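Local coordinates for cell wall surface anchor family protein (Streptococcus pneumoniae, PDB 4OQ1) that is an ancillary pilin, RrgC, that probably anchors the pneumococcal pilus to the cell wall, and contains CnaB-type domains, at residues V298-T301 with R307-V310. The protein carries 3 engineered substitutions. Numbering follows the deposited sequence.
Sequences VVVT and RFRV
The two sheets of the C-terminal CnaB-type domain meet here along one margin of the beta sandwich, where V300 on strand 296-301 rests against F308 on strand 307-310. The short strand segments run nearly antiparallel, at 159°, yet their axes come no nearer than 6.8 Å. They belong to different sheets: V300 bonds through its backbone to F278, and F308 to F262 in the facing sheet. What joins the segments is therefore side-chain packing. V300 CG2 sits 3.4 Å from F308 CD2 and 3.8 Å from F308 CE2, reaching one side of the ring obliquely, while the two side chains cross at about a right angle. The torsions suit this: with chi1 at -71°, V300 places CG2 between its own N and carbonyl carbon and turns CG1 beside the N, where CG1 lies 3.6 Å from R309 O. One methyl thus meets the ring and the other the backbone of the partner strand. F308, with chi1 at 62°, has CG between its backbone N and carbonyl carbon, which brings the CD2 edge of the ring beside V300 CG2; its CB lies 3.7 Å from T301 O, a van der Waals approach close to the short connection 302-306 that links the strands. The ring of F308 is buried and also meets those of F262 and F278, each at a small angle between planes, so V300 adds an aliphatic side to an aromatic cluster. The R309 side chain leaves its strand away from 298-301, and its exposed guanidinium forms salt bridges with D261 through NE and with E311 through NH2. Apolar side chains packed between two facing sheets form the core of a beta sandwich, here the CnaB domain with its IgG-rev fold.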
ATOM      1  N   VAL A 298      18.824  18.685  13.651  1.00 25.48           N
ATOM      2  CA  VAL A 298      19.747  18.870  14.761  1.00 21.82           C
ATOM      3  C   VAL A 298      20.814  19.887  14.387  1.00 24.50           C
ATOM      4  O   VAL A 298      21.696  19.614  13.511  1.00 21.39           O
ATOM      5  CB  VAL A 298      20.424  17.559  15.087  1.00 22.69           C
ATOM      6  CG1 VAL A 298      21.426  17.700  16.236  1.00 22.74           C
ATOM      7  CG2 VAL A 298      19.411  16.463  15.386  1.00 24.22           C
ATOM      8  N   VAL A 299      20.796  21.027  15.092  1.00 22.59           N
ATOM      9  CA  VAL A 299      21.847  22.055  14.946  1.00 25.47           C
ATOM     10  C   VAL A 299      22.549  22.194  16.289  1.00 28.48           C
ATOM     11  O   VAL A 299      21.905  22.227  17.364  1.00 27.82           O
ATOM     12  CB  VAL A 299      21.265  23.355  14.440  1.00 28.89           C
ATOM     13  CG1 VAL A 299      22.237  24.543  14.521  1.00 32.28           C
ATOM     14  CG2 VAL A 299      20.805  23.158  13.012  1.00 29.80           C
ATOM     15  N   VAL A 300      23.872  22.213  16.251  1.00 23.63           N
ATOM     16  CA  VAL A 300      24.617  22.436  17.454  1.00 21.65           C
ATOM     17  C   VAL A 300      25.544  23.655  17.351  1.00 23.97           C
ATOM     18  O   VAL A 300      26.017  24.044  16.270  1.00 25.23           O
ATOM     19  CB  VAL A 300      25.390  21.241  17.900  1.00 21.48           C
ATOM     20  CG1 VAL A 300      24.443  20.183  18.403  1.00 20.83           C
ATOM     21  CG2 VAL A 300      26.304  20.737  16.782  1.00 20.13           C
ATOM     22  N   THR A 301      25.733  24.303  18.500  1.00 24.11           N
ATOM     23  CA  THR A 301      26.582  25.584  18.565  1.00 22.09           C
ATOM     24  C   THR A 301      27.602  25.425  19.699  1.00 20.68           C
ATOM     25  O   THR A 301      27.225  25.089  20.834  1.00 17.68           O
ATOM     26  CB  THR A 301      25.786  26.903  18.816  1.00 24.91           C
ATOM     27  OG1 THR A 301      24.798  27.087  17.811  1.00 27.24           O
ATOM     28  CG2 THR A 301      26.742  28.162  18.773  1.00 27.32           C
ATOM     29  N   ARG A 307      32.168  23.759  24.147  1.00 20.06           N
ATOM     30  CA  ARG A 307      31.457  22.479  24.146  1.00 21.47           C
ATOM     31  C   ARG A 307      30.076  22.413  23.445  1.00 18.78           C
ATOM     32  O   ARG A 307      29.270  23.333  23.458  1.00 18.30           O
ATOM     33  CB  ARG A 307      31.218  21.939  25.582  1.00 20.60           C
ATOM     34  CG  ARG A 307      32.419  21.657  26.427  1.00 23.41           C
ATOM     35  CD  ARG A 307      33.254  20.524  25.855  1.00 29.54           C
ATOM     36  NE  ARG A 307      32.619  19.210  26.096  1.00 31.18           N
ATOM     37  CZ  ARG A 307      32.878  18.400  27.144  1.00 30.23           C
ATOM     38  NH1 ARG A 307      33.776  18.706  28.089  1.00 33.03           N
ATOM     39  NH2 ARG A 307      32.259  17.248  27.226  1.00 28.32           N
ATOM     40  N   PHE A 308      29.846  21.228  22.892  1.00 18.97           N
ATOM     41  CA  PHE A 308      28.585  20.824  22.343  1.00 18.40           C
ATOM     42  C   PHE A 308      28.552  19.311  22.231  1.00 20.71           C
ATOM     43  O   PHE A 308      29.567  18.627  22.327  1.00 20.33           O
ATOM     44  CB  PHE A 308      28.295  21.533  21.016  1.00 18.91           C
ATOM     45  CG  PHE A 308      29.305  21.229  19.917  1.00 18.09           C
ATOM     46  CD1 PHE A 308      30.510  21.868  19.863  1.00 17.57           C
ATOM     47  CD2 PHE A 308      28.983  20.317  18.898  1.00 17.39           C
ATOM     48  CE1 PHE A 308      31.375  21.577  18.855  1.00 17.40           C
ATOM     49  CE2 PHE A 308      29.891  20.063  17.864  1.00 17.30           C
ATOM     50  CZ  PHE A 308      31.039  20.688  17.872  1.00 18.03           C
ATOM     51  N   ARG A 309      27.365  18.789  21.907  1.00 23.69           N
ATOM     52  CA  ARG A 309      27.070  17.423  22.135  1.00 23.36           C
ATOM     53  C   ARG A 309      25.906  16.945  21.226  1.00 21.26           C
ATOM     54  O   ARG A 309      25.085  17.716  20.880  1.00 23.04           O
ATOM     55  CB  ARG A 309      26.593  17.352  23.585  1.00 25.87           C
ATOM     56  CG  ARG A 309      26.595  16.014  24.163  1.00 31.22           C
ATOM     57  CD  ARG A 309      26.388  16.138  25.671  1.00 37.04           C
ATOM     58  NE  ARG A 309      26.556  14.813  26.221  1.00 45.63           N
ATOM     59  CZ  ARG A 309      25.558  13.981  26.481  1.00 49.84           C
ATOM     60  NH1 ARG A 309      25.813  12.772  26.971  1.00 55.88           N
ATOM     61  NH2 ARG A 309      24.308  14.362  26.280  1.00 54.86           N
ATOM     62  N   VAL A 310      25.961  15.681  20.846  1.00 22.72           N
ATOM     63  CA  VAL A 310      24.825  14.963  20.215  1.00 26.72           C
ATOM     64  C   VAL A 310      24.561  13.705  21.077  1.00 23.74           C
ATOM     65  O   VAL A 310      25.483  12.993  21.493  1.00 25.89           O
ATOM     66  CB  VAL A 310      25.116  14.553  18.755  1.00 29.03           C
ATOM     67  CG1 VAL A 310      25.592  15.741  17.973  1.00 27.47           C
ATOM     68  CG2 VAL A 310      26.184  13.461  18.684  1.00 35.86           C
TER